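Local coordinates for protein signal transducer and activator of transcription (Mus musculus, PDB 5OEN) that probably carries cytokine signals from activated receptors to the nucleus and regulates transcription there as part of the full-length protein, at residues B[11-22]-B[128-139]. The protein carries 2 engineered substitutions. Residues are numbered along the deposited sequence; the frame is centred on the assembly and turned at random.
Sequences LHVDIEFLVRSI and FLFHLRQLLKQL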
# COMPACT_ATOMS: atom_id res chain seq x y z
N LEU B 11 9.44 19.21 -13.27
CA LEU B 11 9.03 17.88 -13.70
C LEU B 11 9.54 16.82 -12.74
O LEU B 11 8.80 15.89 -12.38
CB LEU B 11 9.52 17.61 -15.13
CG LEU B 11 8.81 18.36 -16.26
CD1 LEU B 11 9.47 18.06 -17.59
CD2 LEU B 11 7.33 18.00 -16.32
N HIS B 12 10.80 16.93 -12.31
CA HIS B 12 11.31 16.06 -11.26
C HIS B 12 10.39 16.06 -10.05
O HIS B 12 9.95 15.00 -9.58
CB HIS B 12 12.72 16.50 -10.84
CG HIS B 12 13.79 16.15 -11.83
ND1 HIS B 12 14.51 17.11 -12.51
CD2 HIS B 12 14.27 14.96 -12.24
CE1 HIS B 12 15.38 16.52 -13.30
NE2 HIS B 12 15.26 15.22 -13.16
N VAL B 13 10.09 17.25 -9.53
CA VAL B 13 9.28 17.36 -8.32
C VAL B 13 7.92 16.73 -8.52
O VAL B 13 7.40 16.04 -7.63
CB VAL B 13 9.17 18.84 -7.91
CG1 VAL B 13 8.15 19.03 -6.78
CG2 VAL B 13 10.53 19.38 -7.49
N ASP B 14 7.31 16.94 -9.69
CA ASP B 14 5.92 16.53 -9.89
C ASP B 14 5.79 15.06 -10.25
O ASP B 14 4.76 14.45 -9.94
CB ASP B 14 5.28 17.41 -10.97
CG ASP B 14 4.98 18.81 -10.47
OD1 ASP B 14 4.77 18.98 -9.25
OD2 ASP B 14 4.96 19.75 -11.30
N ILE B 15 6.79 14.46 -10.90
CA ILE B 15 6.72 13.02 -11.12
C ILE B 15 7.02 12.27 -9.83
O ILE B 15 6.49 11.18 -9.60
CB ILE B 15 7.66 12.57 -12.25
CG1 ILE B 15 7.44 11.09 -12.55
CG2 ILE B 15 9.12 12.82 -11.89
CD1 ILE B 15 7.86 10.65 -13.93
N GLU B 16 7.88 12.83 -8.97
CA GLU B 16 8.02 12.29 -7.62
C GLU B 16 6.69 12.30 -6.89
O GLU B 16 6.25 11.28 -6.35
CB GLU B 16 9.06 13.10 -6.84
CG GLU B 16 10.50 12.80 -7.20
CD GLU B 16 11.49 13.48 -6.26
OE1 GLU B 16 11.10 13.79 -5.12
OE2 GLU B 16 12.64 13.70 -6.67
N PHE B 17 6.02 13.45 -6.88
CA PHE B 17 4.70 13.54 -6.26
C PHE B 17 3.74 12.53 -6.88
O PHE B 17 2.93 11.92 -6.17
CB PHE B 17 4.15 14.96 -6.41
CG PHE B 17 2.74 15.12 -5.93
CD1 PHE B 17 2.45 15.16 -4.58
CD2 PHE B 17 1.70 15.22 -6.84
CE1 PHE B 17 1.15 15.30 -4.14
CE2 PHE B 17 0.39 15.37 -6.40
CZ PHE B 17 0.12 15.41 -5.05
N LEU B 18 3.80 12.34 -8.20
CA LEU B 18 2.99 11.32 -8.84
C LEU B 18 3.33 9.94 -8.30
O LEU B 18 2.44 9.16 -7.95
CB LEU B 18 3.17 11.36 -10.36
CG LEU B 18 2.54 10.21 -11.14
CD1 LEU B 18 1.04 10.12 -10.87
CD2 LEU B 18 2.80 10.35 -12.63
N VAL B 19 4.62 9.61 -8.24
CA VAL B 19 5.04 8.31 -7.72
C VAL B 19 4.48 8.10 -6.31
O VAL B 19 4.06 7.00 -5.96
CB VAL B 19 6.57 8.20 -7.75
CG1 VAL B 19 7.05 6.98 -6.96
CG2 VAL B 19 7.06 8.11 -9.18
N ARG B 20 4.47 9.16 -5.50
CA ARG B 20 3.90 9.05 -4.16
C ARG B 20 2.39 8.84 -4.23
O ARG B 20 1.84 8.01 -3.49
CB ARG B 20 4.24 10.30 -3.35
CG ARG B 20 5.74 10.52 -3.19
CD ARG B 20 6.06 11.93 -2.69
NE ARG B 20 7.48 12.23 -2.83
CZ ARG B 20 8.02 13.41 -2.53
NH1 ARG B 20 7.27 14.40 -2.08
NH2 ARG B 20 9.33 13.59 -2.69
N SER B 21 1.71 9.57 -5.11
CA SER B 21 0.27 9.39 -5.27
C SER B 21 -0.07 7.97 -5.68
O SER B 21 -1.05 7.39 -5.20
CB SER B 21 -0.27 10.39 -6.30
OG SER B 21 -0.16 11.72 -5.84
N ILE B 22 0.73 7.39 -6.57
CA ILE B 22 0.47 6.03 -7.04
C ILE B 22 0.68 5.03 -5.90
O ILE B 22 -0.05 4.04 -5.79
CB ILE B 22 1.37 5.70 -8.25
CG1 ILE B 22 1.05 6.66 -9.41
CG2 ILE B 22 1.16 4.26 -8.70
CD1 ILE B 22 2.09 6.66 -10.50
N PHE B 128 12.20 11.25 -18.29
CA PHE B 128 10.89 11.48 -17.70
C PHE B 128 9.82 10.63 -18.37
O PHE B 128 8.93 10.08 -17.70
CB PHE B 128 10.52 12.96 -17.78
CG PHE B 128 11.22 13.83 -16.78
CD1 PHE B 128 11.28 13.47 -15.44
CD2 PHE B 128 11.83 15.01 -17.17
CE1 PHE B 128 11.92 14.27 -14.52
CE2 PHE B 128 12.47 15.82 -16.25
CZ PHE B 128 12.52 15.44 -14.93
N LEU B 129 9.88 10.50 -19.70
CA LEU B 129 8.85 9.77 -20.42
C LEU B 129 8.95 8.27 -20.16
O LEU B 129 7.92 7.59 -20.07
CB LEU B 129 8.95 10.07 -21.92
CG LEU B 129 8.38 11.43 -22.32
CD1 LEU B 129 8.94 11.86 -23.65
CD2 LEU B 129 6.86 11.36 -22.38
N PHE B 130 10.17 7.75 -20.03
CA PHE B 130 10.30 6.34 -19.66
C PHE B 130 9.80 6.11 -18.24
O PHE B 130 9.11 5.12 -17.97
CB PHE B 130 11.75 5.88 -19.80
CG PHE B 130 12.19 5.70 -21.22
CD1 PHE B 130 11.65 4.70 -22.01
CD2 PHE B 130 13.15 6.54 -21.77
CE1 PHE B 130 12.05 4.53 -23.32
CE2 PHE B 130 13.56 6.38 -23.08
CZ PHE B 130 13.01 5.37 -23.85
N HIS B 131 10.15 7.00 -17.32
CA HIS B 131 9.64 6.90 -15.96
C HIS B 131 8.12 6.91 -15.95
O HIS B 131 7.48 6.09 -15.29
CB HIS B 131 10.19 8.03 -15.10
CG HIS B 131 10.01 7.82 -13.63
ND1 HIS B 131 9.50 6.66 -13.10
CD2 HIS B 131 10.28 8.63 -12.58
CE1 HIS B 131 9.45 6.76 -11.79
NE2 HIS B 131 9.92 7.94 -11.44
N LEU B 132 7.51 7.84 -16.70
CA LEU B 132 6.06 7.93 -16.72
C LEU B 132 5.43 6.70 -17.37
O LEU B 132 4.36 6.26 -16.95
CB LEU B 132 5.63 9.21 -17.45
CG LEU B 132 4.13 9.54 -17.40
CD1 LEU B 132 3.65 9.73 -15.96
CD2 LEU B 132 3.84 10.78 -18.23
N ARG B 133 6.08 6.14 -18.39
CA ARG B 133 5.57 4.91 -18.99
C ARG B 133 5.55 3.78 -17.97
O ARG B 133 4.59 3.00 -17.92
CB ARG B 133 6.41 4.52 -20.20
CG ARG B 133 5.94 3.23 -20.87
CD ARG B 133 6.73 2.91 -22.12
NE ARG B 133 6.26 1.67 -22.74
CZ ARG B 133 6.70 1.20 -23.90
NH1 ARG B 133 6.20 0.06 -24.38
NH2 ARG B 133 7.62 1.85 -24.59
N GLN B 134 6.59 3.69 -17.15
CA GLN B 134 6.62 2.67 -16.10
C GLN B 134 5.47 2.87 -15.12
O GLN B 134 4.84 1.90 -14.67
CB GLN B 134 7.96 2.71 -15.37
CG GLN B 134 8.06 1.74 -14.20
CD GLN B 134 7.86 0.30 -14.63
OE1 GLN B 134 7.06 -0.43 -14.04
NE2 GLN B 134 8.59 -0.12 -15.65
N LEU B 135 5.18 4.13 -14.76
CA LEU B 135 4.14 4.40 -13.78
C LEU B 135 2.76 4.08 -14.34
O LEU B 135 1.93 3.47 -13.65
CB LEU B 135 4.22 5.86 -13.32
CG LEU B 135 5.55 6.28 -12.68
CD1 LEU B 135 5.51 7.74 -12.28
CD2 LEU B 135 5.90 5.40 -11.49
N LEU B 136 2.48 4.50 -15.57
CA LEU B 136 1.22 4.11 -16.21
C LEU B 136 1.11 2.60 -16.32
O LEU B 136 0.02 2.04 -16.17
CB LEU B 136 1.10 4.76 -17.59
CG LEU B 136 0.87 6.27 -17.64
CD1 LEU B 136 0.90 6.74 -19.09
CD2 LEU B 136 -0.45 6.65 -16.99
N LYS B 137 2.23 1.93 -16.58
CA LYS B 137 2.23 0.47 -16.64
C LYS B 137 1.84 -0.13 -15.30
O LYS B 137 1.21 -1.19 -15.26
CB LYS B 137 3.61 -0.02 -17.07
CG LYS B 137 3.67 -1.50 -17.43
CD LYS B 137 5.06 -1.91 -17.90
CE LYS B 137 5.56 -1.04 -19.04
NZ LYS B 137 6.73 -1.63 -19.75
N GLN B 138 2.21 0.52 -14.20
CA GLN B 138 1.79 0.05 -12.88
C GLN B 138 0.29 0.24 -12.69
O GLN B 138 -0.41 -0.67 -12.22
CB GLN B 138 2.57 0.80 -11.79
CG GLN B 138 4.05 0.46 -11.74
CD GLN B 138 4.80 1.28 -10.71
OE1 GLN B 138 4.40 2.40 -10.39
NE2 GLN B 138 5.89 0.73 -10.19
N LEU B 139 -0.23 1.42 -13.05
CA LEU B 139 -1.66 1.67 -12.92
C LEU B 139 -2.48 0.70 -13.75
O LEU B 139 -3.59 0.32 -13.35
CB LEU B 139 -1.97 3.11 -13.32
CG LEU B 139 -1.43 4.18 -12.36
CD1 LEU B 139 -1.42 5.55 -13.02
CD2 LEU B 139 -2.26 4.21 -11.08
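Ile15 and Leu135 pack as reciprocal knobs-into-holes where helix 2-40 meets helix 115-142 in the four-helix coiled coil of the STAT family. The two short segments run nearly parallel, at 14°, with their axes 11.1 Å apart, and the contact is essentially apolar.

Leu135 enters a hole lined by Ile15, Leu18, Val19 and Ile22. Its CB lies against Ile22 CD1 at 3.6 Å, and CG passes the same methyl at greater range. Beyond CG the branch divides: CD1 meets Val19 CG2 at 3.5 Å and also reaches Ile15 CG1 and Leu18 CD2, whereas CD2 touches Val19 CG2 and, at longer range, Ile22 CD1. The Leu18 and Leu135 side chains run alongside each other in opposite senses, whereas those of Leu18 and Leu132 lie roughly perpendicular, meeting CD2 to CD1.

Ile15 is the answering knob, seated among Phe128, His131, Leu132 and Leu135. A first torsion of -174° turns CG1 away from the amide nitrogen and sends CD1 to within 3.4 Å of His131 CD2, while CG2 leans obliquely on Phe128 CE1. The imidazole of His131 also receives Val19 CG2 near NE2.

At the N-terminal end of both segments Phe128 meets Leu11 and His12 with different parts of its ring. Leu11 CB sits over one face in a CH-pi contact, 3.9 Å from the ring centroid. The edge of the same ring points at the face of His12 in a T-shaped pair, with the planes at 64°. Leu132 also touches Val80 and Leu83 of helix 50-104. At the far end, Ile22 CG2 approaches Leu139 CD2 to 4.2 Å.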